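Local coordinates for protein transaminase (Arthrobacter sp., PDB 5G2P) that catalyses S-selective amino-group transfer, using pyridoxal-5'-phosphate as cofactor in the manner of class-III omega-transaminases, at residues T159-F164 with G435-T440; G167-N172 with N407-M412; Y218-I223 with K260-L265. All coordinates share one frame; numbering follows the deposited sequence.

The three contacts are nested along the chain. Interaction 3 lies inside the loop closed by interaction 2, which lies inside the loop closed by interaction 1. Interactions 1 and 2 are neighbours, with centres about 11 Å apart, and Arg162 NH1 is hydrogen-bonded to Asn407 O between them. Interaction 1 ties the loop after helix 153-157, and interaction 2 the strand 168-169 that follows it, to later loops. Together they bring residues far apart in sequence to the interface with the third subunit. Interaction 3 stands apart, its centre about 27 Å and 35 Å from those of interactions 1 and 2. It packs helices 214-226 and 251-262 on the seven-stranded sheet of the large domain.

Interaction 1: T159-F164 with G435-T440; sequences TRLRSF and GAMPNT
The ring of Phe164 is the flat group of this contact, and two methyl groups of 435-440 approach it obliquely. Met437 CE lies 3.7 Å from Phe164 CE2. Ala436 CB lies 4.1 Å from Phe164 CZ, at the far end of the ring. The ring also meets His410 edge-to-face and packs on Val328 of the third subunit. Met437 carries most of the contact from its side. Its chain bends at chi2 (-62°) and again at chi3 (99°), and this fold brings both sulfur and methyl to the opposing loop. Met437 SD meets Leu161 CD2 tip to tip at 4.2 Å. The same residue's CE is also 4.1 Å from Ser163 OG.

A type I beta turn runs from Leu161 to Phe164. It is closed by a hydrogen bond of 3.0 Å from Phe164 N to Leu161 O. The turn therefore presents Leu161, Ser163 and Phe164 together to the one thioether chain. Across from it, Met437 O accepts a hydrogen bond from Thr419 OG1.

The contact is apolar packing and is largely buried. The side chain of Phe164 is about 9 Å from a bound pyridoxal-5'-phosphate. This is loop-to-loop packing near the cofactor site of a fold-type I aminotransferase, where a loop of the C-terminal part meets a loop of the large domain.

Interaction 2: G167-N172 with N407-M412; sequences GLVGEN and NFRHGM
Val169 and Arg409 meet where the short strand 168-169 passes a type I beta turn running from Arg409 to Met412. Leu168 and Val169 also pair in an antiparallel ladder with a strand of the third subunit, at a subunit interface. Followed outward, Arg409 CB is 4.0 Å from Val169 CG1. Further out the chain bends at chi3 (72°), which turns one face of the guanidinium to the valine. Val169 CG1 sits over that face, offset toward the rim, 3.5 Å from both Arg409 NE and Arg409 CZ. The edge of the group lies near the backbone C of Gly167. NH1 has a long, weak ion pair with Glu229 of the second subunit. NH2 donates a hydrogen bond to Ala178 O and forms a salt bridge with Glu326 of the third subunit. A leucine in place of Arg409 would probably cost that glutamate this salt bridge, leaving it the bond with His410, and take this donor from Ala178 O. The other methyl faces the turn backbone, with Val169 CG2 3.4 Å from Gly411 N. In the turn, Gly411 CA points a hydrogen at Gly170 O, 3.4 Å away, with 156° at the hydrogen.

Interaction 3: Y218-I223 with K260-L265; sequences YTRRMI and KELGVL
Two helices packed beside the central sheet of the large domain meet here. Helix 214-226 leads into strand 231-236. Helix 251-262 then links that strand to the parallel strand 265-269, as a beta-alpha-beta crossover does. The contact joins the middle of the first helix to the C-terminal end of the second.

Leu262 is the apolar centre. Its CD1 lies against Ile223 and Arg220 of the neighbouring helix. This methyl lies 3.8 Å from Ile223 CG2 and 4.0 Å from Arg220 CG. Ile223 CD1 is 4.1 Å from the same Leu262 CD1, so both branches of the isoleucine take part. Deeper in, Ile223 CG2 approaches Val264 CG2 at 4.5 Å. Both Ile223 and Val264 rest on Val231 and Val234 of strand 231-236, which continues the apolar layer down to the sheet.

Toward the outside, a salt bridge joins the same two helices. Arg220 has CG anti to its backbone N (chi1 176°) and bends at chi3, which carries the guanidinium past Leu262 to Glu261. Arg220 NH1 donates to Glu261 OE1 at 3.2 Å, with an N-H...O angle of 147°. The oxygen is met nearly along its C-O bond, and it lies somewhat out of the guanidinium plane. The two flat groups are turned 43° apart. Glu261 also has a weak, long ion pair with Lys257.

Gly263 is the first residue to leave the helical conformation, in a Schellman motif. It has positive phi, and its N makes a weak hydrogen bond back to Lys260 O. The chain then turns through Val264 into strand 265-269. Helices packed on a largely parallel sheet in this way are typical of the large domain of fold-type I aminotransferases.

Interaction 1: T159-F164 with G435-T440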
loop_
_atom_site.group_PDB
_atom_site.type_symbol
_atom_site.label_atom_id
_atom_site.label_comp_id
_atom_site.label_asym_id
_atom_site.label_seq_id
_atom_site.Cartn_x
_atom_site.Cartn_y
_atom_site.Cartn_z
ATOM N N THR B 159 -7.064 2.823 13.566
ATOM C CA THR B 159 -8.391 2.610 14.166
ATOM C C THR B 159 -8.889 1.244 13.709
ATOM O O THR B 159 -8.945 0.982 12.498
ATOM C CB THR B 159 -9.349 3.708 13.679
ATOM O OG1 THR B 159 -8.980 4.928 14.309
ATOM C CG2 THR B 159 -10.823 3.373 14.026
ATOM N N ARG B 160 -9.228 0.374 14.667
ATOM C CA ARG B 160 -9.648 -0.976 14.344
ATOM C C ARG B 160 -11.069 -1.244 14.871
ATOM O O ARG B 160 -11.293 -2.178 15.607
ATOM C CB ARG B 160 -8.607 -2.010 14.835
ATOM C CG ARG B 160 -7.225 -1.961 14.161
ATOM C CD ARG B 160 -7.245 -2.257 12.661
ATOM N NE ARG B 160 -8.456 -2.990 12.318
ATOM C CZ ARG B 160 -9.190 -2.790 11.231
ATOM N NH1 ARG B 160 -8.824 -1.874 10.325
ATOM N NH2 ARG B 160 -10.311 -3.503 11.062
ATOM N N LEU B 161 -12.010 -0.363 14.524
ATOM C CA LEU B 161 -13.450 -0.592 14.775
ATOM C C LEU B 161 -14.119 -0.390 13.443
ATOM O O LEU B 161 -14.138 0.731 12.931
ATOM C CB LEU B 161 -14.043 0.445 15.750
ATOM C CG LEU B 161 -13.814 0.333 17.245
ATOM C CD1 LEU B 161 -14.270 1.626 17.925
ATOM C CD2 LEU B 161 -14.543 -0.881 17.824
ATOM N N ARG B 162 -14.645 -1.464 12.862
ATOM C CA ARG B 162 -15.240 -1.387 11.518
ATOM C C ARG B 162 -16.548 -0.581 11.496
ATOM O O ARG B 162 -17.056 -0.262 10.409
ATOM C CB ARG B 162 -15.466 -2.808 10.949
ATOM C CG ARG B 162 -16.459 -3.667 11.754
ATOM C CD ARG B 162 -16.360 -5.139 11.336
ATOM N NE ARG B 162 -16.981 -5.405 10.030
ATOM C CZ ARG B 162 -18.238 -5.827 9.867
ATOM N NH1 ARG B 162 -19.051 -6.041 10.911
ATOM N NH2 ARG B 162 -18.688 -6.032 8.654
ATOM N N SER B 163 -17.093 -0.249 12.675
ATOM C CA SER B 163 -18.290 0.615 12.792
ATOM C C SER B 163 -17.947 2.105 12.808
ATOM O O SER B 163 -18.845 2.946 12.882
ATOM C CB SER B 163 -19.074 0.306 14.082
ATOM O OG SER B 163 -18.204 0.293 15.224
ATOM N N PHE B 164 -16.658 2.440 12.787
ATOM C CA PHE B 164 -16.269 3.858 12.922
ATOM C C PHE B 164 -15.167 4.246 11.926
ATOM O O PHE B 164 -14.385 5.141 12.197
ATOM C CB PHE B 164 -15.851 4.202 14.379
ATOM C CG PHE B 164 -17.015 4.466 15.296
ATOM C CD1 PHE B 164 -17.569 5.745 15.399
ATOM C CD2 PHE B 164 -17.594 3.416 16.031
ATOM C CE1 PHE B 164 -18.668 5.972 16.230
ATOM C CE2 PHE B 164 -18.701 3.644 16.864
ATOM C CZ PHE B 164 -19.240 4.921 16.959
ATOM N N GLY B 435 -24.269 4.473 25.091
ATOM C CA GLY B 435 -22.938 4.046 24.679
ATOM C C GLY B 435 -22.840 3.969 23.169
ATOM O O GLY B 435 -23.861 3.970 22.473
ATOM N N ALA B 436 -21.606 3.930 22.672
ATOM C CA ALA B 436 -21.330 3.743 21.239
ATOM C C ALA B 436 -21.405 2.260 20.823
ATOM O O ALA B 436 -21.812 1.948 19.698
ATOM C CB ALA B 436 -19.953 4.299 20.906
ATOM N N MET B 437 -20.958 1.362 21.704
ATOM C CA MET B 437 -20.953 -0.086 21.440
ATOM C C MET B 437 -22.313 -0.681 21.839
ATOM O O MET B 437 -22.976 -0.107 22.693
ATOM C CB MET B 437 -19.820 -0.772 22.232
ATOM C CG MET B 437 -18.395 -0.330 21.853
ATOM S SD MET B 437 -18.015 -0.727 20.124
ATOM C CE MET B 437 -18.304 0.844 19.313
ATOM N N PRO B 438 -22.744 -1.792 21.195
ATOM C CA PRO B 438 -24.108 -2.312 21.417
ATOM C C PRO B 438 -24.406 -2.911 22.794
ATOM O O PRO B 438 -25.542 -2.790 23.267
ATOM C CB PRO B 438 -24.278 -3.373 20.298
ATOM C CG PRO B 438 -22.867 -3.760 19.926
ATOM C CD PRO B 438 -22.102 -2.461 20.034
ATOM N N ASN B 439 -23.411 -3.544 23.423
ATOM C CA ASN B 439 -23.575 -4.175 24.734
ATOM C C ASN B 439 -22.911 -3.438 25.889
ATOM O O ASN B 439 -22.835 -3.965 27.001
ATOM C CB ASN B 439 -23.030 -5.613 24.683
ATOM C CG ASN B 439 -23.605 -6.414 23.522
ATOM O OD1 ASN B 439 -24.839 -6.541 23.371
ATOM N ND2 ASN B 439 -22.724 -6.942 22.680
ATOM N N THR B 440 -22.418 -2.227 25.636
ATOM C CA THR B 440 -21.538 -1.568 26.608
ATOM C C THR B 440 -21.846 -0.085 26.750
ATOM O O THR B 440 -21.720 0.668 25.785
ATOM C CB THR B 440 -20.054 -1.759 26.236
ATOM O OG1 THR B 440 -19.836 -3.132 25.884
ATOM C CG2 THR B 440 -19.112 -1.346 27.427
#

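Interaction 2: G167-N172 with N407-M412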
loop_
_atom_site.group_PDB
_atom_site.type_symbol
_atom_site.label_atom_id
_atom_site.label_comp_id
_atom_site.label_asym_id
_atom_site.label_seq_id
_atom_site.Cartn_x
_atom_site.Cartn_y
_atom_site.Cartn_z
ATOM N N GLY B 167 -17.184 4.433 6.723
ATOM C CA GLY B 167 -17.845 3.675 5.673
ATOM C C GLY B 167 -19.365 3.898 5.726
ATOM O O GLY B 167 -19.867 4.685 6.541
ATOM N N LEU B 168 -20.080 3.173 4.865
ATOM C CA LEU B 168 -21.530 3.283 4.752
ATOM C C LEU B 168 -22.219 1.984 5.116
ATOM O O LEU B 168 -21.730 0.911 4.754
ATOM C CB LEU B 168 -21.912 3.646 3.307
ATOM C CG LEU B 168 -21.283 4.929 2.758
ATOM C CD1 LEU B 168 -21.568 5.062 1.251
ATOM C CD2 LEU B 168 -21.814 6.141 3.527
ATOM N N VAL B 169 -23.359 2.078 5.806
ATOM C CA VAL B 169 -24.229 0.901 6.036
ATOM C C VAL B 169 -25.666 1.281 5.714
ATOM O O VAL B 169 -25.965 2.464 5.509
ATOM C CB VAL B 169 -24.101 0.318 7.465
ATOM C CG1 VAL B 169 -22.704 -0.283 7.665
ATOM C CG2 VAL B 169 -24.390 1.397 8.525
ATOM N N GLY B 170 -26.546 0.280 5.635
ATOM C CA GLY B 170 -27.945 0.519 5.286
ATOM C C GLY B 170 -28.807 0.864 6.491
ATOM O O GLY B 170 -28.382 0.766 7.653
ATOM N N GLU B 171 -30.044 1.243 6.223
ATOM C CA GLU B 171 -30.975 1.546 7.309
ATOM C C GLU B 171 -31.654 0.239 7.749
ATOM O O GLU B 171 -32.470 -0.307 7.005
ATOM C CB GLU B 171 -32.010 2.551 6.806
ATOM C CG GLU B 171 -32.977 3.074 7.843
ATOM C CD GLU B 171 -34.063 3.919 7.200
ATOM O OE1 GLU B 171 -33.735 4.868 6.475
ATOM O OE2 GLU B 171 -35.246 3.607 7.403
ATOM N N ASN B 172 -31.291 -0.271 8.930
ATOM C CA ASN B 172 -31.914 -1.464 9.514
ATOM C C ASN B 172 -31.803 -2.684 8.601
ATOM O O ASN B 172 -32.710 -3.524 8.539
ATOM C CB ASN B 172 -33.384 -1.179 9.867
ATOM C CG ASN B 172 -33.530 0.016 10.772
ATOM O OD1 ASN B 172 -32.715 0.203 11.654
ATOM N ND2 ASN B 172 -34.554 0.855 10.538
ATOM N N ASN B 407 -17.498 -5.641 17.162
ATOM C CA ASN B 407 -17.294 -5.805 15.714
ATOM C C ASN B 407 -18.572 -5.665 14.885
ATOM O O ASN B 407 -18.609 -6.049 13.706
ATOM C CB ASN B 407 -16.632 -7.157 15.427
ATOM C CG ASN B 407 -15.174 -7.189 15.842
ATOM O OD1 ASN B 407 -14.497 -6.164 15.832
ATOM N ND2 ASN B 407 -14.677 -8.372 16.221
ATOM N N PHE B 408 -19.607 -5.102 15.501
ATOM C CA PHE B 408 -20.866 -4.813 14.822
ATOM C C PHE B 408 -20.643 -3.637 13.866
ATOM O O PHE B 408 -19.550 -3.014 13.835
ATOM C CB PHE B 408 -21.965 -4.438 15.845
ATOM C CG PHE B 408 -21.994 -2.961 16.212
ATOM C CD1 PHE B 408 -20.839 -2.289 16.653
ATOM C CD2 PHE B 408 -23.175 -2.229 16.109
ATOM C CE1 PHE B 408 -20.878 -0.930 16.981
ATOM C CE2 PHE B 408 -23.213 -0.869 16.426
ATOM C CZ PHE B 408 -22.065 -0.218 16.858
ATOM N N ARG B 409 -21.655 -3.350 13.067
ATOM C CA ARG B 409 -21.718 -2.066 12.381
ATOM C C ARG B 409 -23.136 -1.516 12.521
ATOM O O ARG B 409 -24.039 -2.209 13.049
ATOM C CB ARG B 409 -21.311 -2.207 10.913
ATOM C CG ARG B 409 -19.836 -2.503 10.736
ATOM C CD ARG B 409 -19.469 -2.560 9.272
ATOM N NE ARG B 409 -19.481 -1.227 8.653
ATOM C CZ ARG B 409 -19.329 -1.005 7.353
ATOM N NH1 ARG B 409 -19.187 -2.045 6.519
ATOM N NH2 ARG B 409 -19.311 0.253 6.881
ATOM N N HIS B 410 -23.332 -0.276 12.060
ATOM C CA HIS B 410 -24.556 0.481 12.350
ATOM C C HIS B 410 -25.752 0.147 11.440
ATOM O O HIS B 410 -26.749 0.884 11.441
ATOM C CB HIS B 410 -24.289 1.994 12.340
ATOM C CG HIS B 410 -23.442 2.466 13.482
ATOM N ND1 HIS B 410 -22.066 2.556 13.399
ATOM C CD2 HIS B 410 -23.777 2.883 14.728
ATOM C CE1 HIS B 410 -21.588 2.994 14.556
ATOM N NE2 HIS B 410 -22.604 3.201 15.381
ATOM N N GLY B 411 -25.654 -0.938 10.664
ATOM C CA GLY B 411 -26.770 -1.350 9.815
ATOM C C GLY B 411 -27.853 -2.004 10.657
ATOM O O GLY B 411 -28.995 -2.101 10.227
ATOM N N MET B 412 -27.479 -2.456 11.860
ATOM C CA MET B 412 -28.409 -3.084 12.815
ATOM C C MET B 412 -29.530 -2.132 13.193
ATOM O O MET B 412 -29.333 -0.912 13.272
ATOM C CB MET B 412 -27.707 -3.447 14.133
ATOM C CG MET B 412 -26.656 -4.525 14.084
ATOM S SD MET B 412 -26.283 -4.924 15.814
ATOM C CE MET B 412 -27.792 -5.782 16.326
#

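Interaction 3: Y218-I223 with K260-L265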
loop_
_atom_site.group_PDB
_atom_site.type_symbol
_atom_site.label_atom_id
_atom_site.label_comp_id
_atom_site.label_asym_id
_atom_site.label_seq_id
_atom_site.Cartn_x
_atom_site.Cartn_y
_atom_site.Cartn_z
ATOM N N TYR B 218 1.802 -12.167 22.871
ATOM C CA TYR B 218 1.551 -12.279 21.438
ATOM C C TYR B 218 1.980 -11.022 20.670
ATOM O O TYR B 218 2.532 -11.116 19.572
ATOM C CB TYR B 218 0.095 -12.666 21.109
ATOM C CG TYR B 218 -0.028 -12.890 19.619
ATOM C CD1 TYR B 218 0.557 -14.015 19.011
ATOM C CD2 TYR B 218 -0.652 -11.940 18.802
ATOM C CE1 TYR B 218 0.523 -14.182 17.626
ATOM C CE2 TYR B 218 -0.707 -12.104 17.431
ATOM C CZ TYR B 218 -0.122 -13.227 16.844
ATOM O OH TYR B 218 -0.165 -13.374 15.469
ATOM N N THR B 219 1.706 -9.853 21.248
ATOM C CA THR B 219 2.137 -8.575 20.688
ATOM C C THR B 219 3.652 -8.594 20.504
ATOM O O THR B 219 4.167 -8.224 19.435
ATOM C CB THR B 219 1.704 -7.395 21.606
ATOM O OG1 THR B 219 0.284 -7.402 21.754
ATOM C CG2 THR B 219 2.110 -6.055 21.040
ATOM N N ARG B 220 4.379 -9.027 21.539
ATOM C CA ARG B 220 5.835 -9.077 21.407
ATOM C C ARG B 220 6.270 -10.003 20.246
ATOM O O ARG B 220 7.154 -9.640 19.455
ATOM C CB ARG B 220 6.520 -9.474 22.730
ATOM C CG ARG B 220 8.035 -9.619 22.600
ATOM C CD ARG B 220 8.619 -10.405 23.752
ATOM N NE ARG B 220 8.133 -9.901 25.023
ATOM C CZ ARG B 220 8.718 -8.936 25.730
ATOM N NH1 ARG B 220 9.857 -8.370 25.310
ATOM N NH2 ARG B 220 8.168 -8.557 26.874
ATOM N N ARG B 221 5.641 -11.177 20.149
ATOM C CA ARG B 221 5.892 -12.138 19.055
ATOM C C ARG B 221 5.622 -11.516 17.702
ATOM O O ARG B 221 6.379 -11.739 16.735
ATOM C CB ARG B 221 4.987 -13.355 19.177
ATOM C CG ARG B 221 5.483 -14.419 20.118
ATOM C CD ARG B 221 4.546 -15.612 20.053
ATOM N NE ARG B 221 4.711 -16.424 18.843
ATOM C CZ ARG B 221 4.486 -17.739 18.796
ATOM N NH1 ARG B 221 4.092 -18.390 19.892
ATOM N NH2 ARG B 221 4.655 -18.416 17.665
ATOM N N MET B 222 4.531 -10.754 17.621
ATOM C CA MET B 222 4.220 -10.069 16.378
ATOM C C MET B 222 5.350 -9.157 15.934
ATOM O O MET B 222 5.796 -9.202 14.795
ATOM C CB MET B 222 2.957 -9.248 16.529
ATOM C CG MET B 222 1.733 -9.971 16.053
ATOM S SD MET B 222 0.315 -8.849 16.103
ATOM C CE MET B 222 1.024 -7.424 15.303
ATOM N N ILE B 223 5.789 -8.306 16.845
ATOM C CA ILE B 223 6.847 -7.372 16.532
ATOM C C ILE B 223 8.122 -8.127 16.122
ATOM O O ILE B 223 8.820 -7.737 15.173
ATOM C CB ILE B 223 7.074 -6.403 17.707
ATOM C CG1 ILE B 223 5.798 -5.556 17.887
ATOM C CG2 ILE B 223 8.345 -5.568 17.470
ATOM C CD1 ILE B 223 5.739 -4.706 19.140
ATOM N N LYS B 260 10.033 -0.890 25.526
ATOM C CA LYS B 260 11.363 -0.457 25.948
ATOM C C LYS B 260 12.413 -1.516 25.597
ATOM O O LYS B 260 13.460 -1.204 25.062
ATOM C CB LYS B 260 11.388 -0.239 27.462
ATOM C CG LYS B 260 11.006 1.147 27.898
ATOM C CD LYS B 260 12.256 1.928 28.295
ATOM C CE LYS B 260 12.089 3.420 28.101
ATOM N NZ LYS B 260 10.843 3.905 28.736
ATOM N N GLU B 261 12.091 -2.771 25.875
ATOM C CA GLU B 261 12.990 -3.879 25.592
ATOM C C GLU B 261 13.188 -4.101 24.096
ATOM O O GLU B 261 14.211 -4.607 23.702
ATOM C CB GLU B 261 12.509 -5.161 26.267
ATOM C CG GLU B 261 12.717 -5.122 27.782
ATOM C CD GLU B 261 12.003 -6.237 28.523
ATOM O OE1 GLU B 261 11.186 -6.985 27.914
ATOM O OE2 GLU B 261 12.240 -6.344 29.740
ATOM N N LEU B 262 12.218 -3.713 23.272
ATOM C CA LEU B 262 12.329 -3.949 21.839
ATOM C C LEU B 262 12.844 -2.720 21.077
ATOM O O LEU B 262 13.020 -2.777 19.859
ATOM C CB LEU B 262 10.979 -4.420 21.271
ATOM C CG LEU B 262 10.498 -5.822 21.657
ATOM C CD1 LEU B 262 9.066 -6.026 21.187
ATOM C CD2 LEU B 262 11.435 -6.897 21.104
ATOM N N GLY B 263 13.078 -1.618 21.787
ATOM C CA GLY B 263 13.557 -0.383 21.151
ATOM C C GLY B 263 12.449 0.275 20.325
ATOM O O GLY B 263 12.723 0.948 19.342
ATOM N N VAL B 264 11.199 0.102 20.751
ATOM C CA VAL B 264 10.023 0.635 20.035
ATOM C C VAL B 264 9.376 1.755 20.880
ATOM O O VAL B 264 9.365 1.667 22.105
ATOM C CB VAL B 264 9.066 -0.548 19.737
ATOM C CG1 VAL B 264 7.696 -0.110 19.271
ATOM C CG2 VAL B 264 9.712 -1.469 18.687
ATOM N N LEU B 265 8.877 2.820 20.254
ATOM C CA LEU B 265 8.215 3.889 21.021
ATOM C C LEU B 265 6.836 3.493 21.529
ATOM O O LEU B 265 6.191 2.614 20.954
ATOM C CB LEU B 265 8.081 5.173 20.193
ATOM C CG LEU B 265 9.363 5.780 19.623
ATOM C CD1 LEU B 265 9.051 7.056 18.842
ATOM C CD2 LEU B 265 10.324 6.086 20.759
#